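Local coordinates for protein putative O-methyltransferase (Klebsiella pneumoniae subsp. pneumoniae, PDB 3TFW) that probably transfers a methyl group from S-adenosylmethionine to an oxygen atom of its substrate, at residues L55-L58 and V59-T62; H100-V103 and A104-L108; E121-A124 and L125-L128; S182-E185 and R186-G189. One frame throughout, in Å; residues are numbered along the deposited sequence.

Interaction 1: residues L55-L58 and V59-T62; sequences LALL and VRLT
L58 and L61 meet through one branch each, CD2 of L58 lying 4.1 Å from CD1 of L61, and the two side chains cross at a slant one helical turn apart. L61 also lays its CG over the carbonyl oxygen of L57, the same oxygen that takes the backbone N-H of L61 at 2.8 Å. This is the close-packed part: successive backbone N-H groups from V59 to T62 bond to the carbonyls four residues back, and V59 adds a branch, its CG2 3.4 Å from L55 O. T62 OG1 sits 2.9 Å from L58 O and also near V59 O; chi1 of 53° tucks the hydroxyl between its own backbone N and carbonyl carbon, which turns it back along the helix. All of this lies on helix 49-62, which packs on the sheet of the Rossmann-like fold of class I methyltransferases: L58 rests on L165 and I167 of strand 165-169, L55 on F141, and V59 on L139. The looser side is that of R60, which alone here is partly exposed. Its chain runs extended from CG to NE, and CD2 of L57 lies over one face of the guanidinium, with its nearest approach to the arginine at CD, 4.2 Å away. The charged end is held by other partners, a salt bridge to E84 and a cation-pi contact with W223 of the second subunit. L57 and L61, by contrast, are buried at the subunit interface, against L221 and W223 of that second subunit respectively.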
loop_
_atom_site.group_PDB
_atom_site.type_symbol
_atom_site.label_atom_id
_atom_site.label_comp_id
_atom_site.label_asym_id
_atom_site.label_seq_id
_atom_site.Cartn_x
_atom_site.Cartn_y
_atom_site.Cartn_z
ATOM N N LEU A 55 -0.397 -7.293 2.965
ATOM C CA LEU A 55 -1.760 -7.843 3.006
ATOM C C LEU A 55 -2.244 -8.038 4.436
ATOM O O LEU A 55 -3.395 -7.752 4.745
ATOM C CB LEU A 55 -1.882 -9.161 2.213
ATOM C CG LEU A 55 -1.635 -9.115 0.699
ATOM C CD1 LEU A 55 -1.648 -10.518 0.098
ATOM C CD2 LEU A 55 -2.642 -8.205 -0.016
ATOM N N ALA A 56 -1.353 -8.527 5.301
ATOM C CA ALA A 56 -1.682 -8.717 6.703
ATOM C C ALA A 56 -2.029 -7.377 7.333
ATOM O O ALA A 56 -2.997 -7.285 8.076
ATOM C CB ALA A 56 -0.522 -9.415 7.462
ATOM N N LEU A 57 -1.278 -6.328 6.998
ATOM C CA LEU A 57 -1.595 -4.993 7.537
ATOM C C LEU A 57 -2.928 -4.458 7.021
ATOM O O LEU A 57 -3.658 -3.825 7.760
ATOM C CB LEU A 57 -0.452 -3.986 7.317
ATOM C CG LEU A 57 0.844 -4.314 8.079
ATOM C CD1 LEU A 57 1.820 -3.150 8.051
ATOM C CD2 LEU A 57 0.560 -4.729 9.521
ATOM N N LEU A 58 -3.260 -4.766 5.771
ATOM C CA LEU A 58 -4.583 -4.431 5.229
ATOM C C LEU A 58 -5.733 -5.100 5.992
ATOM O O LEU A 58 -6.789 -4.488 6.200
ATOM C CB LEU A 58 -4.656 -4.753 3.733
ATOM C CG LEU A 58 -3.697 -3.935 2.869
ATOM C CD1 LEU A 58 -3.899 -4.282 1.412
ATOM C CD2 LEU A 58 -3.901 -2.429 3.092
ATOM N N VAL A 59 -5.529 -6.338 6.432
ATOM C CA VAL A 59 -6.517 -7.004 7.288
ATOM C C VAL A 59 -6.695 -6.232 8.603
ATOM O O VAL A 59 -7.819 -5.964 9.023
ATOM C CB VAL A 59 -6.148 -8.490 7.564
ATOM C CG1 VAL A 59 -7.191 -9.149 8.453
ATOM C CG2 VAL A 59 -6.020 -9.256 6.247
ATOM N N ARG A 60 -5.586 -5.857 9.232
ATOM C CA ARG A 60 -5.647 -5.063 10.462
ATOM C C ARG A 60 -6.325 -3.712 10.264
ATOM O O ARG A 60 -7.112 -3.290 11.112
ATOM C CB ARG A 60 -4.254 -4.846 11.052
ATOM C CG ARG A 60 -3.599 -6.112 11.523
ATOM C CD ARG A 60 -2.382 -5.792 12.349
ATOM N NE ARG A 60 -1.594 -6.998 12.539
ATOM C CZ ARG A 60 -0.495 -7.073 13.277
ATOM N NH1 ARG A 60 -0.040 -6.002 13.912
ATOM N NH2 ARG A 60 0.146 -8.230 13.379
ATOM N N LEU A 61 -6.014 -3.046 9.150
ATOM C CA LEU A 61 -6.566 -1.715 8.863
ATOM C C LEU A 61 -8.069 -1.750 8.596
ATOM O O LEU A 61 -8.799 -0.836 8.997
ATOM C CB LEU A 61 -5.847 -1.065 7.676
ATOM C CG LEU A 61 -4.417 -0.555 7.901
ATOM C CD1 LEU A 61 -3.759 -0.294 6.564
ATOM C CD2 LEU A 61 -4.422 0.717 8.755
ATOM N N THR A 62 -8.527 -2.794 7.914
ATOM C CA THR A 62 -9.947 -2.948 7.660
ATOM C C THR A 62 -10.684 -3.547 8.853
ATOM O O THR A 62 -11.912 -3.584 8.853
ATOM C CB THR A 62 -10.254 -3.811 6.400
ATOM O OG1 THR A 62 -9.573 -5.078 6.482
ATOM C CG2 THR A 62 -9.866 -3.073 5.124
#

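Interaction 2: residues H100-V103 and A104-L108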
loop_
_atom_site.group_PDB
_atom_site.type_symbol
_atom_site.label_atom_id
_atom_site.label_comp_id
_atom_site.label_asym_id
_atom_site.label_seq_id
_atom_site.Cartn_x
_atom_site.Cartn_y
_atom_site.Cartn_z
ATOM N N HIS A 100 -3.575 -27.880 -6.831
ATOM C CA HIS A 100 -3.328 -26.708 -5.985
ATOM C C HIS A 100 -4.186 -26.775 -4.720
ATOM O O HIS A 100 -3.697 -26.510 -3.632
ATOM C CB HIS A 100 -3.585 -25.389 -6.725
ATOM C CG HIS A 100 -2.728 -25.184 -7.938
ATOM N ND1 HIS A 100 -2.601 -23.958 -8.553
ATOM C CD2 HIS A 100 -1.974 -26.045 -8.662
ATOM C CE1 HIS A 100 -1.797 -24.070 -9.596
ATOM N NE2 HIS A 100 -1.407 -25.326 -9.687
ATOM N N ALA A 101 -5.460 -27.129 -4.864
ATOM C CA ALA A 101 -6.350 -27.202 -3.696
ATOM C C ALA A 101 -5.829 -28.197 -2.659
ATOM O O ALA A 101 -5.849 -27.911 -1.466
ATOM C CB ALA A 101 -7.769 -27.544 -4.100
ATOM N N GLN A 102 -5.339 -29.346 -3.128
ATOM C CA GLN A 102 -4.756 -30.370 -2.257
ATOM C C GLN A 102 -3.565 -29.831 -1.465
ATOM O O GLN A 102 -3.476 -29.997 -0.252
ATOM C CB GLN A 102 -4.342 -31.589 -3.086
ATOM C CG GLN A 102 -3.694 -32.704 -2.273
ATOM C CD GLN A 102 -3.101 -33.807 -3.138
ATOM O OE1 GLN A 102 -2.670 -33.575 -4.276
ATOM N NE2 GLN A 102 -3.058 -35.019 -2.589
ATOM N N VAL A 103 -2.648 -29.180 -2.162
ATOM C CA VAL A 103 -1.471 -28.595 -1.522
ATOM C C VAL A 103 -1.869 -27.497 -0.533
ATOM O O VAL A 103 -1.369 -27.441 0.596
ATOM C CB VAL A 103 -0.501 -28.040 -2.591
ATOM C CG1 VAL A 103 0.670 -27.289 -1.951
ATOM C CG2 VAL A 103 0.001 -29.175 -3.479
ATOM N N ALA A 104 -2.774 -26.622 -0.963
ATOM C CA ALA A 104 -3.275 -25.546 -0.105
ATOM C C ALA A 104 -3.907 -26.077 1.201
ATOM O O ALA A 104 -3.667 -25.523 2.285
ATOM C CB ALA A 104 -4.266 -24.684 -0.879
ATOM N N ARG A 105 -4.685 -27.159 1.090
ATOM C CA ARG A 105 -5.358 -27.768 2.261
ATOM C C ARG A 105 -4.319 -28.178 3.306
ATOM O O ARG A 105 -4.466 -27.906 4.505
ATOM C CB ARG A 105 -6.202 -28.988 1.862
ATOM C CG ARG A 105 -7.429 -28.684 1.019
ATOM C CD ARG A 105 -8.382 -29.877 0.909
ATOM N NE ARG A 105 -7.739 -31.122 0.491
ATOM C CZ ARG A 105 -7.778 -31.610 -0.746
ATOM N NH1 ARG A 105 -8.438 -30.966 -1.697
ATOM N NH2 ARG A 105 -7.153 -32.747 -1.031
ATOM N N GLU A 106 -3.250 -28.804 2.833
ATOM C CA GLU A 106 -2.160 -29.219 3.707
ATOM C C GLU A 106 -1.458 -28.037 4.377
ATOM O O GLU A 106 -1.127 -28.106 5.558
ATOM C CB GLU A 106 -1.179 -30.101 2.941
ATOM C CG GLU A 106 -1.789 -31.452 2.589
ATOM C CD GLU A 106 -0.960 -32.279 1.621
ATOM O OE1 GLU A 106 0.110 -31.804 1.165
ATOM O OE2 GLU A 106 -1.389 -33.417 1.310
ATOM N N ASN A 107 -1.243 -26.954 3.629
ATOM C CA ASN A 107 -0.587 -25.766 4.172
ATOM C C ASN A 107 -1.446 -25.008 5.185
ATOM O O ASN A 107 -0.925 -24.471 6.165
ATOM C CB ASN A 107 -0.156 -24.820 3.043
ATOM C CG ASN A 107 1.012 -25.353 2.245
ATOM O OD1 ASN A 107 1.800 -26.166 2.737
ATOM N ND2 ASN A 107 1.139 -24.896 1.003
ATOM N N LEU A 108 -2.755 -24.967 4.932
ATOM C CA LEU A 108 -3.712 -24.357 5.850
ATOM C C LEU A 108 -3.692 -25.074 7.200
ATOM O O LEU A 108 -3.718 -24.433 8.248
ATOM C CB LEU A 108 -5.132 -24.345 5.248
ATOM C CG LEU A 108 -5.318 -23.468 3.992
ATOM C CD1 LEU A 108 -6.689 -23.660 3.351
ATOM C CD2 LEU A 108 -5.038 -21.983 4.263
HETATM O O HOH W 1 1.347 -28.445 1.270
#
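R105 leaves the backbone with CG opposite its own carbonyl carbon (chi1 -68°) and then bends at chi3 (-51°), which folds the guanidinium back along helix 98-110 over the preceding turn. The group lies with one face over CA of Q102, which stands 3.5 Å above its plane and toward the rim. Q102 sends its own chain out extended, and the two side chains cross, amide and guanidinium planes 40° apart; NH2 of R105 comes within 3.7 Å of Q102 CB. At the root of the arginine, CG presses on the carbonyl oxygen of A101, 3.0 Å away, while the backbone N-H of R105 bonds to that same oxygen.

One turn along, V103 and N107 run side by side in the same direction, CG1 of V103 3.8 Å from ND2 of N107. V103 O accepts the backbone N-H of N107 in the carbonyl plane and a second bond from a water 3.0 Å away, which also gives a weak bond to N107 OD1. The amide is therefore tied to its own helix through the water, but its stronger partners lie beyond: ND2 donates to G74 O, and OD1 accepts from N36. Those bonds fix the rotation of a buried amide.

Helix 98-110 is the crossover of the beta-alpha-beta unit formed with strands 90-95 and 117-121. A101, A104 and R105 pack on strand 117-121, at E121 and L119, while V103 and N107 face helix 28-39 through N37 and V33.

Interaction 3: residues E121-A124 and L125-L128; sequences EGPA and LQSL
This is a local contact at the start of a helix: P123 and Q126, one turn apart, touch where the loop after strand 117-121 runs into helix 124-129. Their side chains lie side by side and point the same way, the amide oxygen OE1 of Q126 standing 3.6 Å from CD of the proline ring. Nearer the backbone, P123 CB lies 3.9 Å from Q126 CB. Q126 gets there by leaving the backbone with CG opposite its N (chi1 169°) and running on extended. P123 is the N-cap residue, and its carbonyl starts the helical bonding by taking the N-H of S127 at 3.1 Å; A124 O follows with L128 N at 2.9 Å. L128 also sets CG over A124 O, 3.4 Å away. Only G122 and P123 separate this helix from strand 117-121, in the parallel part of the Rossmann-like sheet, and A124 and L128 face inward, both on I70 of strand 66-70, while L125 and L128 lean on W155 of helix 149-158. A water clamps the turn from another direction: it donates to G122 O at 2.8 Å and accepts from S127 OG at 2.7 Å, so the serine hydroxyl is bridged back to the loop. G122 has a positive phi of 139°, at which a side chain would run into the preceding carbonyl oxygen, and its backbone also bonds to E95 on the neighbouring strand 90-95.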
loop_
_atom_site.group_PDB
_atom_site.type_symbol
_atom_site.label_atom_id
_atom_site.label_comp_id
_atom_site.label_asym_id
_atom_site.label_seq_id
_atom_site.Cartn_x
_atom_site.Cartn_y
_atom_site.Cartn_z
ATOM N N GLU A 121 -13.119 -25.558 -3.799
ATOM C CA GLU A 121 -12.479 -26.012 -5.021
ATOM C C GLU A 121 -13.500 -26.090 -6.163
ATOM O O GLU A 121 -14.589 -26.630 -5.992
ATOM C CB GLU A 121 -11.819 -27.373 -4.780
ATOM C CG GLU A 121 -11.107 -27.972 -5.990
ATOM C CD GLU A 121 -10.631 -29.396 -5.742
ATOM O OE1 GLU A 121 -10.350 -29.765 -4.583
ATOM O OE2 GLU A 121 -10.533 -30.154 -6.718
ATOM N N GLY A 122 -13.112 -25.587 -7.330
ATOM C CA GLY A 122 -13.994 -25.525 -8.497
ATOM C C GLY A 122 -13.801 -24.200 -9.223
ATOM O O GLY A 122 -13.091 -23.323 -8.727
ATOM N N PRO A 123 -14.432 -24.041 -10.404
ATOM C CA PRO A 123 -14.396 -22.763 -11.117
ATOM C C PRO A 123 -14.802 -21.626 -10.189
ATOM O O PRO A 123 -15.856 -21.706 -9.555
ATOM C CB PRO A 123 -15.459 -22.945 -12.206
ATOM C CG PRO A 123 -15.440 -24.393 -12.492
ATOM C CD PRO A 123 -15.201 -25.057 -11.148
ATOM N N ALA A 124 -13.962 -20.598 -10.090
ATOM C CA ALA A 124 -14.216 -19.484 -9.174
ATOM C C ALA A 124 -15.588 -18.853 -9.407
ATOM O O ALA A 124 -16.305 -18.523 -8.451
ATOM C CB ALA A 124 -13.126 -18.436 -9.286
ATOM N N LEU A 125 -15.968 -18.711 -10.678
ATOM C CA LEU A 125 -17.256 -18.089 -11.013
ATOM C C LEU A 125 -18.431 -18.934 -10.547
ATOM O O LEU A 125 -19.452 -18.393 -10.106
ATOM C CB LEU A 125 -17.366 -17.819 -12.514
ATOM C CG LEU A 125 -16.670 -16.537 -12.979
ATOM C CD1 LEU A 125 -16.475 -16.570 -14.494
ATOM C CD2 LEU A 125 -17.439 -15.287 -12.553
ATOM N N GLN A 126 -18.280 -20.258 -10.633
ATOM C CA GLN A 126 -19.306 -21.165 -10.124
ATOM C C GLN A 126 -19.481 -20.945 -8.621
ATOM O O GLN A 126 -20.607 -20.855 -8.128
ATOM C CB GLN A 126 -18.959 -22.631 -10.422
ATOM C CG GLN A 126 -19.847 -23.667 -9.698
ATOM C CD GLN A 126 -19.713 -25.070 -10.268
ATOM O OE1 GLN A 126 -18.782 -25.364 -11.022
ATOM N NE2 GLN A 126 -20.660 -25.940 -9.925
ATOM N N SER A 127 -18.370 -20.849 -7.899
ATOM C CA SER A 127 -18.430 -20.629 -6.452
ATOM C C SER A 127 -19.055 -19.280 -6.107
ATOM O O SER A 127 -19.891 -19.205 -5.202
ATOM C CB SER A 127 -17.044 -20.759 -5.834
ATOM O OG SER A 127 -16.613 -22.103 -5.905
ATOM N N LEU A 128 -18.664 -18.230 -6.835
ATOM C CA LEU A 128 -19.236 -16.891 -6.632
ATOM C C LEU A 128 -20.739 -16.842 -6.901
ATOM O O LEU A 128 -21.486 -16.188 -6.158
ATOM C CB LEU A 128 -18.505 -15.845 -7.480
ATOM C CG LEU A 128 -17.077 -15.574 -7.008
ATOM C CD1 LEU A 128 -16.275 -14.847 -8.079
ATOM C CD2 LEU A 128 -17.092 -14.800 -5.695
HETATM O O HOH W 2 -13.898 -22.095 -6.301
#

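Interaction 4: residues S182-E185 and R186-G189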
loop_
_atom_site.group_PDB
_atom_site.type_symbol
_atom_site.label_atom_id
_atom_site.label_comp_id
_atom_site.label_asym_id
_atom_site.label_seq_id
_atom_site.Cartn_x
_atom_site.Cartn_y
_atom_site.Cartn_z
ATOM N N SER A 182 -3.401 -5.912 -27.710
ATOM C CA SER A 182 -2.774 -7.167 -27.291
ATOM C C SER A 182 -3.639 -8.369 -27.662
ATOM O O SER A 182 -4.866 -8.315 -27.568
ATOM C CB SER A 182 -2.522 -7.167 -25.786
ATOM O OG SER A 182 -2.018 -8.424 -25.362
ATOM N N ALA A 183 -2.987 -9.448 -28.090
ATOM C CA ALA A 183 -3.689 -10.683 -28.438
ATOM C C ALA A 183 -3.819 -11.585 -27.214
ATOM O O ALA A 183 -4.395 -12.667 -27.291
ATOM C CB ALA A 183 -2.958 -11.410 -29.562
ATOM N N ASP A 184 -3.291 -11.109 -26.087
ATOM C CA ASP A 184 -3.216 -11.866 -24.838
ATOM C C ASP A 184 -4.497 -11.621 -24.037
ATOM O O ASP A 184 -4.747 -10.498 -23.593
ATOM C CB ASP A 184 -1.977 -11.406 -24.058
ATOM C CG ASP A 184 -1.735 -12.193 -22.773
ATOM O OD1 ASP A 184 -2.615 -12.973 -22.335
ATOM O OD2 ASP A 184 -0.645 -12.015 -22.190
ATOM N N GLU A 185 -5.306 -12.668 -23.857
ATOM C CA GLU A 185 -6.572 -12.543 -23.127
ATOM C C GLU A 185 -6.383 -12.051 -21.691
ATOM O O GLU A 185 -7.297 -11.449 -21.117
ATOM C CB GLU A 185 -7.374 -13.856 -23.129
ATOM C CG GLU A 185 -7.981 -14.263 -24.481
ATOM C CD GLU A 185 -7.067 -15.181 -25.293
ATOM O OE1 GLU A 185 -5.832 -15.102 -25.134
ATOM O OE2 GLU A 185 -7.593 -15.988 -26.093
ATOM N N ARG A 186 -5.206 -12.307 -21.124
ATOM C CA ARG A 186 -4.878 -11.874 -19.760
ATOM C C ARG A 186 -4.701 -10.361 -19.709
ATOM O O ARG A 186 -5.161 -9.712 -18.769
ATOM C CB ARG A 186 -3.625 -12.574 -19.249
ATOM C CG ARG A 186 -3.716 -14.100 -19.251
ATOM C CD ARG A 186 -2.388 -14.723 -18.882
ATOM N NE ARG A 186 -1.383 -14.488 -19.918
ATOM C CZ ARG A 186 -0.114 -14.874 -19.837
ATOM N NH1 ARG A 186 0.325 -15.522 -18.763
ATOM N NH2 ARG A 186 0.719 -14.600 -20.832
ATOM N N VAL A 187 -4.048 -9.810 -20.734
ATOM C CA VAL A 187 -3.962 -8.364 -20.928
ATOM C C VAL A 187 -5.327 -7.727 -21.184
ATOM O O VAL A 187 -5.651 -6.694 -20.599
ATOM C CB VAL A 187 -2.967 -7.991 -22.063
ATOM C CG1 VAL A 187 -3.020 -6.496 -22.362
ATOM C CG2 VAL A 187 -1.560 -8.396 -21.671
ATOM N N GLN A 188 -6.132 -8.344 -22.042
ATOM C CA GLN A 188 -7.478 -7.849 -22.314
ATOM C C GLN A 188 -8.313 -7.785 -21.021
ATOM O O GLN A 188 -8.971 -6.776 -20.752
ATOM C CB GLN A 188 -8.177 -8.728 -23.353
ATOM C CG GLN A 188 -7.591 -8.643 -24.767
ATOM C CD GLN A 188 -8.044 -9.795 -25.655
ATOM O OE1 GLN A 188 -9.063 -10.443 -25.386
ATOM N NE2 GLN A 188 -7.282 -10.061 -26.716
ATOM N N GLY A 189 -8.269 -8.859 -20.236
ATOM C CA GLY A 189 -9.016 -8.944 -18.972
ATOM C C GLY A 189 -8.601 -7.893 -17.954
ATOM O O GLY A 189 -9.452 -7.265 -17.307
#
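D184 and R186 form a side-on salt bridge, NE and NH2 of the arginine each reaching one oxygen of the carboxylate. The NE bond to D184 OD1 is the straighter, 3.1 Å long with an angle of 170°, in the guanidinium plane and on the syn lone pair of OD1; NE also makes a weak bond to D184 OD2. NH2 meets OD2 at 3.2 Å less squarely, well out of both planes, since carboxylate and guanidinium are turned 38° apart. OD1 has a second donor, the backbone N-H of R186 at 2.9 Å, which comes from above the carboxylate plane. D184 occupies the N-cap position of helix 185-199, and this is its capping bond; chi1 of -176° swings the carboxylate over the first turn to receive it. The negative charge at this helix start would probably be stabilised by both the helix end and the arginine.

The turn ahead of the cap is an ST turn: S182 OG accepts the backbone N-H of D184 at 3.1 Å. The same hydroxyl lies against the V187 side chain, and S182 CB sits 3.5 Å from V187 CG1, so the serine packs along the valine. Q188 then reaches back over the turn with an extended chain, NE2 donating to S182 O in a nearly straight bond of 3.1 Å, close to the plane of its amide. Its backbone N-H goes to D184 O and that of G189 to E185 O, the opening bonds of the helix. Nearby, the R186 side chain touches K146 and R173, and E185 touches P147, all from loops of the same subunit.

In the fold
All four contacts are short-range and follow one another along the chain. Interactions 2 and 3 are the pair that touch: OE1 of E121 comes 3.4 Å from CB of A101 and forms a long, weak ion pair with R105, although the centres of the two interactions are about 17 Å apart. Interaction 1 lies about 13 Å from interaction 2 at the nearest atoms and is the one that meets the second subunit. Interaction 4 lies across the chain's centre from it, about 31 Å between centres. Interaction 3 follows the carboxyl end of strand 117-121, and N107 of interaction 2 bonds to G74, after strand 66-70; relatives bind S-adenosylmethionine at the carboxyl ends of these parallel strands, so the site is probably here.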